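Long-range contacts in superoxide dismutase (PDB 4GUN), which probably destroys superoxide radicals at a manganese centre, turning them into hydrogen peroxide and molecular oxygen in the cytosol of Candida albicans: residues A[14-20]-A[84-89]; A[121-125]-A[148-152]; A[166-170]-A[191-197]. The protein carries 2 engineered substitutions. All coordinates share one frame; numbering follows the deposited sequence.

Interaction 1: A[14-20]-A[84-89]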
ATOM      1  N   ASP A  14      32.191   2.521 -12.234  1.00 19.99           N
ATOM      2  CA  ASP A  14      33.049   3.361 -13.092  1.00 20.80           C
ATOM      3  C   ASP A  14      33.762   4.539 -12.383  1.00 24.14           C
ATOM      4  O   ASP A  14      34.254   5.460 -13.046  1.00 26.39           O
ATOM      5  CB  ASP A  14      32.263   3.861 -14.327  1.00 23.22           C
ATOM      6  CG  ASP A  14      31.353   2.836 -14.994  1.00 36.71           C
ATOM      7  OD1 ASP A  14      31.770   1.649 -15.115  1.00 38.79           O
ATOM      8  OD2 ASP A  14      30.248   3.225 -15.440  1.00 42.81           O
ATOM      9  N   TRP A  15      33.818   4.508 -11.053  1.00 16.62           N
ATOM     10  CA  TRP A  15      34.489   5.533 -10.257  1.00 15.03           C
ATOM     11  C   TRP A  15      35.013   4.956  -8.953  1.00 18.33           C
ATOM     12  O   TRP A  15      34.503   3.939  -8.478  1.00 17.09           O
ATOM     13  CB  TRP A  15      33.596   6.770 -10.013  1.00 13.02           C
ATOM     14  CG  TRP A  15      32.143   6.477  -9.787  1.00 13.77           C
ATOM     15  CD1 TRP A  15      31.146   6.540 -10.714  1.00 16.43           C
ATOM     16  CD2 TRP A  15      31.510   6.147  -8.538  1.00 13.56           C
ATOM     17  NE1 TRP A  15      29.936   6.243 -10.133  1.00 15.39           N
ATOM     18  CE2 TRP A  15      30.128   5.996  -8.797  1.00 16.91           C
ATOM     19  CE3 TRP A  15      31.983   5.928  -7.227  1.00 15.08           C
ATOM     20  CZ2 TRP A  15      29.213   5.620  -7.802  1.00 16.14           C
ATOM     21  CZ3 TRP A  15      31.070   5.586  -6.232  1.00 16.54           C
ATOM     22  CH2 TRP A  15      29.705   5.435  -6.526  1.00 16.99           C
ATOM     23  N   ALA A  16      36.037   5.609  -8.381  1.00 15.68           N
ATOM     24  CA  ALA A  16      36.651   5.210  -7.106  1.00 14.82           C
ATOM     25  C   ALA A  16      35.681   5.539  -5.961  1.00 16.18           C
ATOM     26  O   ALA A  16      34.886   6.474  -6.078  1.00 14.11           O
ATOM     27  CB  ALA A  16      37.973   5.940  -6.920  1.00 15.54           C
ATOM     28  N   LEU A  17      35.733   4.773  -4.854  1.00 12.46           N
ATOM     29  CA  LEU A  17      34.804   4.978  -3.734  1.00 11.79           C
ATOM     30  C   LEU A  17      34.833   6.385  -3.106  1.00 14.10           C
ATOM     31  O   LEU A  17      33.803   6.898  -2.634  1.00 13.79           O
ATOM     32  CB  LEU A  17      35.026   3.905  -2.668  1.00 11.55           C
ATOM     33  CG  LEU A  17      34.709   2.478  -3.060  1.00 15.38           C
ATOM     34  CD1 LEU A  17      35.374   1.499  -2.100  1.00 16.17           C
ATOM     35  CD2 LEU A  17      33.188   2.241  -3.108  1.00 14.11           C
ATOM     36  N   ASP A  18      35.996   7.016  -3.131  1.00  9.54           N
ATOM     37  CA  ASP A  18      36.170   8.346  -2.547  1.00 10.53           C
ATOM     38  C   ASP A  18      36.024   9.504  -3.572  1.00 13.85           C
ATOM     39  O   ASP A  18      36.172  10.666  -3.208  1.00 14.20           O
ATOM     40  CB  ASP A  18      37.547   8.403  -1.852  1.00 13.13           C
ATOM     41  CG  ASP A  18      38.746   8.330  -2.797  1.00 25.28           C
ATOM     42  OD1 ASP A  18      39.879   8.556  -2.329  1.00 27.17           O
ATOM     43  OD2 ASP A  18      38.549   8.004  -3.998  1.00 28.56           O
ATOM     44  N   ALA A  19      35.743   9.173  -4.835  1.00 10.89           N
ATOM     45  CA  ALA A  19      35.670  10.124  -5.952  1.00 10.48           C
ATOM     46  C   ALA A  19      34.457  11.059  -5.959  1.00 14.03           C
ATOM     47  O   ALA A  19      34.476  12.048  -6.692  1.00 13.82           O
ATOM     48  CB  ALA A  19      35.808   9.375  -7.278  1.00 10.86           C
ATOM     49  N   LEU A  20      33.416  10.776  -5.128  1.00  9.39           N
ATOM     50  CA  LEU A  20      32.204  11.615  -5.009  1.00  8.61           C
ATOM     51  C   LEU A  20      32.310  12.629  -3.868  1.00 11.07           C
ATOM     52  O   LEU A  20      31.412  13.458  -3.692  1.00  9.33           O
ATOM     53  CB  LEU A  20      30.901  10.763  -4.903  1.00  8.81           C
ATOM     54  CG  LEU A  20      30.703   9.605  -5.937  1.00 13.03           C
ATOM     55  CD1 LEU A  20      29.249   9.134  -5.931  1.00 12.74           C
ATOM     56  CD2 LEU A  20      31.103  10.028  -7.373  1.00 13.75           C
ATOM     57  N   TRP A  84      24.382   4.058  -9.506  1.00  8.98           N
ATOM     58  CA  TRP A  84      25.828   4.144  -9.741  1.00  9.72           C
ATOM     59  C   TRP A  84      26.175   4.698 -11.132  1.00 14.16           C
ATOM     60  O   TRP A  84      27.161   5.432 -11.266  1.00 12.25           O
ATOM     61  CB  TRP A  84      26.568   2.817  -9.494  1.00  8.68           C
ATOM     62  CG  TRP A  84      26.103   1.962  -8.338  1.00  9.20           C
ATOM     63  CD1 TRP A  84      25.850   0.624  -8.376  1.00 11.62           C
ATOM     64  CD2 TRP A  84      25.913   2.370  -6.967  1.00  8.73           C
ATOM     65  NE1 TRP A  84      25.528   0.165  -7.121  1.00 10.61           N
ATOM     66  CE2 TRP A  84      25.509   1.224  -6.246  1.00 11.97           C
ATOM     67  CE3 TRP A  84      25.995   3.603  -6.290  1.00  9.65           C
ATOM     68  CZ2 TRP A  84      25.175   1.272  -4.889  1.00 10.57           C
ATOM     69  CZ3 TRP A  84      25.700   3.640  -4.937  1.00 11.03           C
ATOM     70  CH2 TRP A  84      25.246   2.495  -4.265  1.00 11.73           C
ATOM     71  N   LYS A  85      25.342   4.355 -12.146  1.00 11.55           N
ATOM     72  CA  LYS A  85      25.494   4.810 -13.526  1.00 10.72           C
ATOM     73  C   LYS A  85      25.150   6.263 -13.723  1.00 14.35           C
ATOM     74  O   LYS A  85      25.696   6.871 -14.648  1.00 14.31           O
ATOM     75  CB  LYS A  85      24.775   3.888 -14.526  1.00 12.79           C
ATOM     76  CG  LYS A  85      25.496   2.563 -14.788  1.00 20.37           C
ATOM     77  CD  LYS A  85      26.638   2.714 -15.773  1.00 32.30           C
ATOM     78  CE  LYS A  85      27.171   1.401 -16.288  1.00 47.81           C
ATOM     79  NZ  LYS A  85      28.128   1.615 -17.408  1.00 62.04           N
ATOM     80  N   ASN A  86      24.274   6.847 -12.863  1.00 10.82           N
ATOM     81  CA  ASN A  86      23.976   8.284 -12.953  1.00 10.51           C
ATOM     82  C   ASN A  86      24.716   9.145 -11.931  1.00 13.68           C
ATOM     83  O   ASN A  86      24.321  10.273 -11.645  1.00 13.01           O
ATOM     84  CB  ASN A  86      22.480   8.648 -13.149  1.00  5.52           C
ATOM     85  CG  ASN A  86      21.536   8.329 -12.021  1.00 15.15           C
ATOM     86  OD1 ASN A  86      20.499   7.720 -12.239  1.00  9.41           O
ATOM     87  ND2 ASN A  86      21.811   8.808 -10.809  1.00 11.96           N
ATOM     88  N   LEU A  87      25.834   8.611 -11.420  1.00  9.69           N
ATOM     89  CA  LEU A  87      26.725   9.321 -10.516  1.00  9.11           C
ATOM     90  C   LEU A  87      28.083   9.343 -11.189  1.00 12.83           C
ATOM     91  O   LEU A  87      28.454   8.373 -11.846  1.00 12.24           O
ATOM     92  CB  LEU A  87      26.827   8.627  -9.141  1.00  8.89           C
ATOM     93  CG  LEU A  87      25.607   8.742  -8.194  1.00 11.94           C
ATOM     94  CD1 LEU A  87      25.782   7.845  -6.989  1.00 11.08           C
ATOM     95  CD2 LEU A  87      25.364  10.189  -7.740  1.00 11.77           C
ATOM     96  N   ALA A  88      28.813  10.435 -11.053  1.00 10.45           N
ATOM     97  CA  ALA A  88      30.138  10.565 -11.675  1.00 10.63           C
ATOM     98  C   ALA A  88      30.963  11.597 -10.925  1.00 15.97           C
ATOM     99  O   ALA A  88      30.416  12.633 -10.524  1.00 15.50           O
ATOM    100  CB  ALA A  88      30.005  10.995 -13.137  1.00 11.08           C
ATOM    101  N   PRO A  89      32.288  11.377 -10.771  1.00 14.09           N
ATOM    102  CA  PRO A  89      33.128  12.421 -10.150  1.00 13.79           C
ATOM    103  C   PRO A  89      33.056  13.729 -10.941  1.00 16.99           C
ATOM    104  O   PRO A  89      32.743  13.711 -12.143  1.00 15.02           O
ATOM    105  CB  PRO A  89      34.547  11.846 -10.226  1.00 15.98           C
ATOM    106  CG  PRO A  89      34.411  10.420 -10.600  1.00 20.57           C
ATOM    107  CD  PRO A  89      33.084  10.212 -11.223  1.00 16.23           C
TER

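Interaction 2: A[121-125]-A[148-152]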
ATOM      1  N   ILE A 121      12.109  20.931  -8.711  1.00 13.68           N
ATOM      2  CA  ILE A 121      10.927  20.063  -8.685  1.00 13.29           C
ATOM      3  C   ILE A 121      11.297  18.683  -8.095  1.00 15.46           C
ATOM      4  O   ILE A 121      10.594  18.201  -7.205  1.00 15.07           O
ATOM      5  CB  ILE A 121      10.237  19.987 -10.074  1.00 16.12           C
ATOM      6  CG1 ILE A 121       9.604  21.342 -10.439  1.00 15.51           C
ATOM      7  CG2 ILE A 121       9.187  18.879 -10.112  1.00 17.01           C
ATOM      8  CD1 ILE A 121       9.450  21.584 -11.932  1.00 14.61           C
ATOM      9  N   THR A 122      12.417  18.093  -8.542  1.00 10.00           N
ATOM     10  CA  THR A 122      12.892  16.811  -8.013  1.00  9.38           C
ATOM     11  C   THR A 122      13.223  16.900  -6.512  1.00 12.15           C
ATOM     12  O   THR A 122      12.899  15.981  -5.757  1.00 10.34           O
ATOM     13  CB  THR A 122      14.092  16.274  -8.816  1.00 11.54           C
ATOM     14  OG1 THR A 122      13.763  16.232 -10.205  1.00 13.27           O
ATOM     15  CG2 THR A 122      14.517  14.875  -8.360  1.00 11.72           C
ATOM     16  N   ASN A 123      13.879  17.995  -6.092  1.00 10.03           N
ATOM     17  CA  ASN A 123      14.238  18.177  -4.691  1.00 11.17           C
ATOM     18  C   ASN A 123      12.987  18.296  -3.824  1.00 16.22           C
ATOM     19  O   ASN A 123      12.999  17.797  -2.698  1.00 16.15           O
ATOM     20  CB  ASN A 123      15.202  19.349  -4.500  1.00 11.66           C
ATOM     21  CG  ASN A 123      16.616  19.063  -4.935  1.00 21.51           C
ATOM     22  OD1 ASN A 123      17.068  17.915  -5.005  1.00 13.36           O
ATOM     23  ND2 ASN A 123      17.348  20.112  -5.274  1.00 15.58           N
ATOM     24  N   SER A 124      11.892  18.897  -4.381  1.00 14.38           N
ATOM     25  CA  SER A 124      10.588  19.031  -3.720  1.00 14.15           C
ATOM     26  C   SER A 124       9.931  17.648  -3.562  1.00 13.46           C
ATOM     27  O   SER A 124       9.373  17.362  -2.508  1.00 11.70           O
ATOM     28  CB  SER A 124       9.673  19.995  -4.473  1.00 18.34           C
ATOM     29  OG  SER A 124       9.856  21.322  -4.005  1.00 29.53           O
ATOM     30  N   LYS A 125      10.020  16.791  -4.598  1.00 10.35           N
ATOM     31  CA  LYS A 125       9.518  15.415  -4.549  1.00  9.25           C
ATOM     32  C   LYS A 125      10.304  14.587  -3.536  1.00 12.36           C
ATOM     33  O   LYS A 125       9.701  13.850  -2.758  1.00 11.20           O
ATOM     34  CB  LYS A 125       9.569  14.739  -5.928  1.00 10.58           C
ATOM     35  CG  LYS A 125       8.380  15.054  -6.840  1.00 26.25           C
ATOM     36  CD  LYS A 125       7.097  14.305  -6.453  1.00 38.90           C
ATOM     37  CE  LYS A 125       6.264  13.849  -7.630  1.00 51.62           C
ATOM     38  NZ  LYS A 125       5.931  14.951  -8.582  1.00 61.91           N
ATOM     39  N   ASP A 148       8.624  13.488 -16.498  1.00  9.58           N
ATOM     40  CA  ASP A 148       7.879  13.683 -15.264  1.00  8.88           C
ATOM     41  C   ASP A 148       8.787  13.280 -14.119  1.00 11.65           C
ATOM     42  O   ASP A 148       9.767  12.572 -14.345  1.00 11.33           O
ATOM     43  CB  ASP A 148       6.573  12.873 -15.248  1.00  9.82           C
ATOM     44  CG  ASP A 148       5.542  13.256 -14.176  1.00 22.69           C
ATOM     45  OD1 ASP A 148       5.534  14.452 -13.734  1.00 19.91           O
ATOM     46  OD2 ASP A 148       4.726  12.386 -13.808  1.00 31.63           O
ATOM     47  N   VAL A 149       8.506  13.776 -12.915  1.00  7.96           N
ATOM     48  CA  VAL A 149       9.269  13.400 -11.722  1.00  8.22           C
ATOM     49  C   VAL A 149       8.302  12.553 -10.888  1.00 12.97           C
ATOM     50  O   VAL A 149       7.185  13.009 -10.617  1.00 12.58           O
ATOM     51  CB  VAL A 149       9.860  14.599 -10.908  1.00 11.93           C
ATOM     52  CG1 VAL A 149      10.794  14.092  -9.801  1.00 11.37           C
ATOM     53  CG2 VAL A 149      10.609  15.581 -11.816  1.00 11.47           C
ATOM     54  N   VAL A 150       8.711  11.317 -10.536  1.00  9.79           N
ATOM     55  CA  VAL A 150       7.901  10.359  -9.752  1.00  9.81           C
ATOM     56  C   VAL A 150       8.702   9.837  -8.534  1.00 10.51           C
ATOM     57  O   VAL A 150       9.924   9.899  -8.530  1.00  8.27           O
ATOM     58  CB  VAL A 150       7.365   9.193 -10.657  1.00 15.60           C
ATOM     59  CG1 VAL A 150       8.491   8.335 -11.189  1.00 15.65           C
ATOM     60  CG2 VAL A 150       6.342   8.313  -9.939  1.00 16.19           C
ATOM     61  N   THR A 151       8.010   9.354  -7.507  1.00  7.78           N
ATOM     62  CA  THR A 151       8.674   8.738  -6.355  1.00  8.33           C
ATOM     63  C   THR A 151       8.182   7.306  -6.201  1.00 12.11           C
ATOM     64  O   THR A 151       7.055   6.994  -6.584  1.00 11.41           O
ATOM     65  CB  THR A 151       8.454   9.508  -5.043  1.00 10.50           C
ATOM     66  OG1 THR A 151       7.063   9.501  -4.740  1.00 11.11           O
ATOM     67  CG2 THR A 151       9.042  10.910  -5.065  1.00 10.33           C
ATOM     68  N   THR A 152       9.022   6.444  -5.625  1.00  7.66           N
ATOM     69  CA  THR A 152       8.640   5.072  -5.329  1.00  6.77           C
ATOM     70  C   THR A 152       8.991   4.834  -3.872  1.00 12.26           C
ATOM     71  O   THR A 152       9.872   5.519  -3.343  1.00  9.98           O
ATOM     72  CB  THR A 152       9.290   4.054  -6.282  1.00 12.83           C
ATOM     73  OG1 THR A 152      10.656   3.844  -5.929  1.00 10.39           O
ATOM     74  CG2 THR A 152       9.117   4.406  -7.775  1.00 11.19           C
TER

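Interaction 3: A[166-170]-A[191-197]. With MN (manganese (II) ion), chain Q.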
ATOM      1  N   ILE A 166      15.333   7.878 -16.155  1.00  6.16           N
ATOM      2  CA  ILE A 166      16.384   8.749 -16.730  1.00  5.18           C
ATOM      3  C   ILE A 166      17.445   9.079 -15.670  1.00  9.59           C
ATOM      4  O   ILE A 166      18.650   9.026 -15.943  1.00  7.49           O
ATOM      5  CB  ILE A 166      15.783  10.025 -17.423  1.00  7.24           C
ATOM      6  CG1 ILE A 166      14.646   9.696 -18.444  1.00  6.02           C
ATOM      7  CG2 ILE A 166      16.868  10.924 -18.049  1.00  5.95           C
ATOM      8  CD1 ILE A 166      15.037   8.648 -19.579  1.00  7.01           C
ATOM      9  N   ILE A 167      16.972   9.437 -14.467  1.00  7.57           N
ATOM     10  CA  ILE A 167      17.786   9.734 -13.288  1.00  6.72           C
ATOM     11  C   ILE A 167      17.159   9.025 -12.105  1.00 10.25           C
ATOM     12  O   ILE A 167      15.949   9.149 -11.895  1.00 10.48           O
ATOM     13  CB  ILE A 167      17.890  11.280 -13.027  1.00  9.30           C
ATOM     14  CG1 ILE A 167      18.791  11.997 -14.068  1.00  9.52           C
ATOM     15  CG2 ILE A 167      18.315  11.617 -11.563  1.00  9.00           C
ATOM     16  CD1 ILE A 167      20.333  11.707 -13.990  1.00 17.91           C
ATOM     17  N   ALA A 168      17.986   8.308 -11.307  1.00  5.82           N
ATOM     18  CA  ALA A 168      17.516   7.659 -10.084  1.00  5.27           C
ATOM     19  C   ALA A 168      18.260   8.305  -8.909  1.00  7.61           C
ATOM     20  O   ALA A 168      19.497   8.458  -8.967  1.00  5.60           O
ATOM     21  CB  ALA A 168      17.800   6.168 -10.138  1.00  6.39           C
ATOM     22  N   ILE A 169      17.494   8.781  -7.912  1.00  6.19           N
ATOM     23  CA  ILE A 169      17.990   9.384  -6.662  1.00  6.13           C
ATOM     24  C   ILE A 169      17.528   8.567  -5.446  1.00  7.74           C
ATOM     25  O   ILE A 169      16.343   8.566  -5.116  1.00  7.23           O
ATOM     26  CB  ILE A 169      17.633  10.882  -6.468  1.00 10.20           C
ATOM     27  CG1 ILE A 169      18.028  11.759  -7.695  1.00 12.39           C
ATOM     28  CG2 ILE A 169      18.272  11.416  -5.160  1.00 10.43           C
ATOM     29  CD1 ILE A 169      19.521  11.904  -7.941  1.00 12.86           C
ATOM     30  N   ASP A 170      18.479   7.945  -4.755  1.00  4.55           N
ATOM     31  CA  ASP A 170      18.242   7.163  -3.546  1.00  4.69           C
ATOM     32  C   ASP A 170      17.971   8.082  -2.347  1.00 10.87           C
ATOM     33  O   ASP A 170      18.834   8.879  -1.971  1.00  9.72           O
ATOM     34  CB  ASP A 170      19.458   6.265  -3.249  1.00  6.02           C
ATOM     35  CG  ASP A 170      19.182   5.125  -2.278  1.00  8.85           C
ATOM     36  OD1 ASP A 170      18.059   5.048  -1.748  1.00 13.13           O
ATOM     37  OD2 ASP A 170      20.065   4.296  -2.086  1.00 12.77           O
ATOM     38  N   ILE A 191      23.833  16.255  -3.877  1.00  9.34           N
ATOM     39  CA  ILE A 191      23.973  15.166  -4.867  1.00  8.00           C
ATOM     40  C   ILE A 191      24.039  15.629  -6.331  1.00 11.45           C
ATOM     41  O   ILE A 191      24.686  14.970  -7.139  1.00 10.38           O
ATOM     42  CB  ILE A 191      22.925  14.014  -4.643  1.00 10.26           C
ATOM     43  CG1 ILE A 191      23.360  12.693  -5.364  1.00  8.95           C
ATOM     44  CG2 ILE A 191      21.505  14.442  -5.029  1.00 10.37           C
ATOM     45  CD1 ILE A 191      22.710  11.424  -4.840  1.00 16.46           C
ATOM     46  N   TRP A 192      23.348  16.728  -6.675  1.00  8.76           N
ATOM     47  CA  TRP A 192      23.322  17.248  -8.049  1.00 10.28           C
ATOM     48  C   TRP A 192      24.701  17.612  -8.613  1.00 14.04           C
ATOM     49  O   TRP A 192      24.901  17.509  -9.815  1.00 13.72           O
ATOM     50  CB  TRP A 192      22.300  18.377  -8.199  1.00  9.87           C
ATOM     51  CG  TRP A 192      20.913  17.895  -7.911  1.00 11.44           C
ATOM     52  CD1 TRP A 192      20.223  18.042  -6.745  1.00 14.33           C
ATOM     53  CD2 TRP A 192      20.103  17.073  -8.758  1.00 11.94           C
ATOM     54  NE1 TRP A 192      18.998  17.431  -6.840  1.00 14.29           N
ATOM     55  CE2 TRP A 192      18.905  16.806  -8.058  1.00 16.23           C
ATOM     56  CE3 TRP A 192      20.253  16.573 -10.067  1.00 13.69           C
ATOM     57  CZ2 TRP A 192      17.865  16.058  -8.616  1.00 16.06           C
ATOM     58  CZ3 TRP A 192      19.241  15.788 -10.603  1.00 15.66           C
ATOM     59  CH2 TRP A 192      18.065  15.532  -9.881  1.00 16.42           C
ATOM     60  N   ASN A 193      25.664  17.926  -7.726  1.00 10.18           N
ATOM     61  CA  ASN A 193      27.063  18.207  -8.052  1.00  8.95           C
ATOM     62  C   ASN A 193      27.794  16.950  -8.609  1.00 10.88           C
ATOM     63  O   ASN A 193      28.813  17.091  -9.274  1.00  9.16           O
ATOM     64  CB  ASN A 193      27.785  18.751  -6.836  1.00  5.24           C
ATOM     65  CG  ASN A 193      27.235  20.053  -6.323  1.00 19.70           C
ATOM     66  OD1 ASN A 193      27.414  21.105  -6.926  1.00 19.83           O
ATOM     67  ND2 ASN A 193      26.525  20.012  -5.206  1.00 14.21           N
ATOM     68  N   VAL A 194      27.255  15.741  -8.371  1.00  8.25           N
ATOM     69  CA  VAL A 194      27.850  14.486  -8.888  1.00  8.24           C
ATOM     70  C   VAL A 194      26.912  13.692  -9.785  1.00 11.66           C
ATOM     71  O   VAL A 194      27.171  12.516 -10.066  1.00 11.59           O
ATOM     72  CB  VAL A 194      28.559  13.594  -7.815  1.00 12.25           C
ATOM     73  CG1 VAL A 194      29.854  14.237  -7.326  1.00 12.01           C
ATOM     74  CG2 VAL A 194      27.625  13.237  -6.654  1.00 11.75           C
ATOM     75  N   ILE A 195      25.824  14.330 -10.250  1.00 10.08           N
ATOM     76  CA  ILE A 195      24.884  13.656 -11.137  1.00  9.93           C
ATOM     77  C   ILE A 195      25.457  13.579 -12.552  1.00 13.23           C
ATOM     78  O   ILE A 195      25.926  14.579 -13.090  1.00 13.41           O
ATOM     79  CB  ILE A 195      23.450  14.246 -11.040  1.00 12.24           C
ATOM     80  CG1 ILE A 195      22.755  13.835  -9.703  1.00 12.56           C
ATOM     81  CG2 ILE A 195      22.582  13.909 -12.268  1.00 10.95           C
ATOM     82  CD1 ILE A 195      22.597  12.290  -9.414  1.00 15.36           C
ATOM     83  N   ASN A 196      25.458  12.376 -13.123  1.00  9.54           N
ATOM     84  CA  ASN A 196      25.967  12.134 -14.470  1.00  8.79           C
ATOM     85  C   ASN A 196      24.844  12.332 -15.510  1.00 13.10           C
ATOM     86  O   ASN A 196      24.106  11.397 -15.824  1.00 13.21           O
ATOM     87  CB  ASN A 196      26.555  10.737 -14.553  1.00  8.35           C
ATOM     88  CG  ASN A 196      27.221  10.410 -15.868  1.00 25.56           C
ATOM     89  OD1 ASN A 196      27.269  11.204 -16.807  1.00 21.09           O
ATOM     90  ND2 ASN A 196      27.719   9.211 -15.974  1.00 20.18           N
ATOM     91  N   TRP A 197      24.720  13.568 -16.026  1.00  8.40           N
ATOM     92  CA  TRP A 197      23.730  13.923 -17.035  1.00  7.73           C
ATOM     93  C   TRP A 197      24.020  13.328 -18.421  1.00 12.72           C
ATOM     94  O   TRP A 197      23.099  13.260 -19.232  1.00 12.54           O
ATOM     95  CB  TRP A 197      23.518  15.439 -17.106  1.00  6.15           C
ATOM     96  CG  TRP A 197      22.758  16.012 -15.945  1.00  7.21           C
ATOM     97  CD1 TRP A 197      23.264  16.765 -14.925  1.00 10.13           C
ATOM     98  CD2 TRP A 197      21.344  15.921 -15.714  1.00  7.38           C
ATOM     99  NE1 TRP A 197      22.253  17.156 -14.075  1.00  9.56           N
ATOM    100  CE2 TRP A 197      21.061  16.659 -14.542  1.00 11.01           C
ATOM    101  CE3 TRP A 197      20.277  15.320 -16.408  1.00  8.87           C
ATOM    102  CZ2 TRP A 197      19.762  16.763 -14.013  1.00 10.71           C
ATOM    103  CZ3 TRP A 197      18.998  15.414 -15.876  1.00 10.38           C
ATOM    104  CH2 TRP A 197      18.744  16.168 -14.717  1.00 10.67           C
TER
HETATM  105 MN    MN Q 301      20.446   2.515  -1.249  1.00  9.91          MN
HETATM  106  O   HOH W   1      18.297   2.302  -1.267  1.00 14.68           O

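Interaction 1: A[14-20]-A[84-89]
The indole of Trp-15 meets the end of helix 60-85 through its ring nitrogen. NE1 gives a hydrogen bond to the backbone O of Trp-84 at 3.1 Å, with an N-H...O angle of 158°. The oxygen lies at the ring edge, close to the indole plane. Trp-15 CG sits between its backbone N and carbonyl carbon (chi1 37°), which directs the ring at this carbonyl. The O of Leu-87 is also 3.1 Å from Trp-15 NE1. CZ2 of Trp-15 touches CE3 of Trp-84 at 4.1 Å, the two side chains crossing at about a right angle. Trp-15 CB packs on Pro-89 CD at 3.7 Å. Leu-20 places CD2 over one indole face, near the rim, while its CD1 meets CD1 of Leu-87 at 3.8 Å. Ala-19 CB covers CG of Pro-89. A salt bridge joins Asp-14 OD2 to Lys-85 NZ at 3.3 Å; its hydrogen bond is weak.

Further out, Trp-84 NE1 bonds to His-37 ND1, and its ring stands edge-to-face with His-32, a manganese ligand. The contact thus ties the N-terminal loop to the metal's second shell. One indole N-H bonds a helix-end carbonyl amid apolar contacts, with the charged pair at the exposed border.

Interaction 2: A[121-125]-A[148-152]
Lys-125 reaches Val-149 by folding its chain. It bends at its second (chi2 -76°), third and fourth torsions, which together bring NZ to the strand. The valine holds CG1 opposite its own backbone N, and both of its methyl groups face the helix.

NZ of Lys-125 donates a hydrogen bond to the backbone O of Val-149 at 3.1 Å. The donor sits above the carbonyl plane, 41° out of it, and does not follow a lone pair. The lysine and valine side chains run alongside each other, pointing opposite ways. Their apolar parts touch on the way, with Lys-125 CG 3.9 Å from Val-149 CG1. The lysine therefore serves the contact twice, by its methylenes and by its ammonium group. The carboxylate of Asp-148 is near but not in contact. Its charge may still favour the ammonium group at this place.

Val-149 is buried under the helix. Its CG2 lies 3.6 Å from Thr-122 OG1 and 4.0 Å from Ile-121 CG2. The threonine hydroxyl is bonded to Leu-118 O, one helical turn earlier, so it meets the valine only by packing. Thr-151 adds a methyl contact, its CG2 4.0 Å from Lys-125 CB.

Helix 115-127 lies along strand 146-153, an outermost strand, within this chain, of the antiparallel sheet in the C-terminal domain. The two short segments run nearly parallel, 19° apart, with axes 8.7 Å from each other. Thr-122 also touches Trp-192 and, on strand 133-140, Ile-137. Strand 146-153 pairs with strand 133-140. Ile-121 and Lys-125 also pack on Gln-142 and His-162 of the second subunit, so the helix and strand meet beside a subunit interface.

Interaction 3: A[166-170]-A[191-197]
Ile-167 and Ile-169 point from strand 163-170 at Ile-195, in the loop between helices 184-191 and 197-205. The strand is outermost, within this chain, in the antiparallel sheet of the C-terminal domain of iron/manganese superoxide dismutases. It carries a classic beta bulge, with Ile-166 and Ile-167 set against the single residue Ile-137 on the neighbouring strand.

The two strand isoleucines take different branches of Ile-195. CD1 of Ile-167 meets Ile-195 CG2 at 3.6 Å. CD1 of Ile-169 meets Ile-195 CD1 at 3.4 Å, tighter than a usual carbon contact. In both pairs the side chains cross at a slant. In Ile-169, chi1 (-52°) and chi2 (-67°) together bring CD1 to that meeting point.

Ile-167 stands at about a right angle to Trp-197. Its CD1 lies over one indole face, offset toward the rim, and its CG1 is 3.9 Å from Trp-197 CZ3. CG2 of Ile-195 lies over the ring as well. Trp-192 comes in with the far end of its indole, CH2 being 4.3 Å from Ile-167 CG2 and 4.4 Å from Ile-169 CG1. Its NE1 is satisfied by Asn-123 OD1 of helix 115-127. Ile-191 closes the cluster, its CG2 4.3 Å from Ile-169 CD1. No hydrogen bond crosses the contact, which is buried and held by apolar side chains.

The strand ends in Asp-170, which leads away from the cluster to the metal. His-32, His-80 and His-174 are the other protein ligands of manganese, and a water completes the five bonds. The packing thus lies directly behind a ligand-bearing strand end. OD2 of Asp-170 binds manganese at 2.0 Å, while OD1 accepts a weak hydrogen bond from the metal-bound water and is also hydrogen-bonded to Trp-172 N.

How the interactions relate
The three contacts follow one another along the chain. Interaction 1 lies in the alpha-hairpin domain, interactions 2 and 3 in the C-terminal domain. Interaction 3 is in the middle, its centre about 11 Å from that of interaction 1 and about 12 Å from that of interaction 2. Interactions 1 and 2 do not touch. Asn-86 joins interaction 1 to both segments of interaction 3, through Ala-168 and Asn-196. Interactions 2 and 3 share the sheet and meet where Asn-123 and Thr-122 of helix 115-127 contact Trp-192. The manganese site draws ligands from both domains. Interaction 3 holds the ligand Asp-170, interaction 1 holds Trp-84 beside His-32 and His-80, and interaction 2 lies farther off.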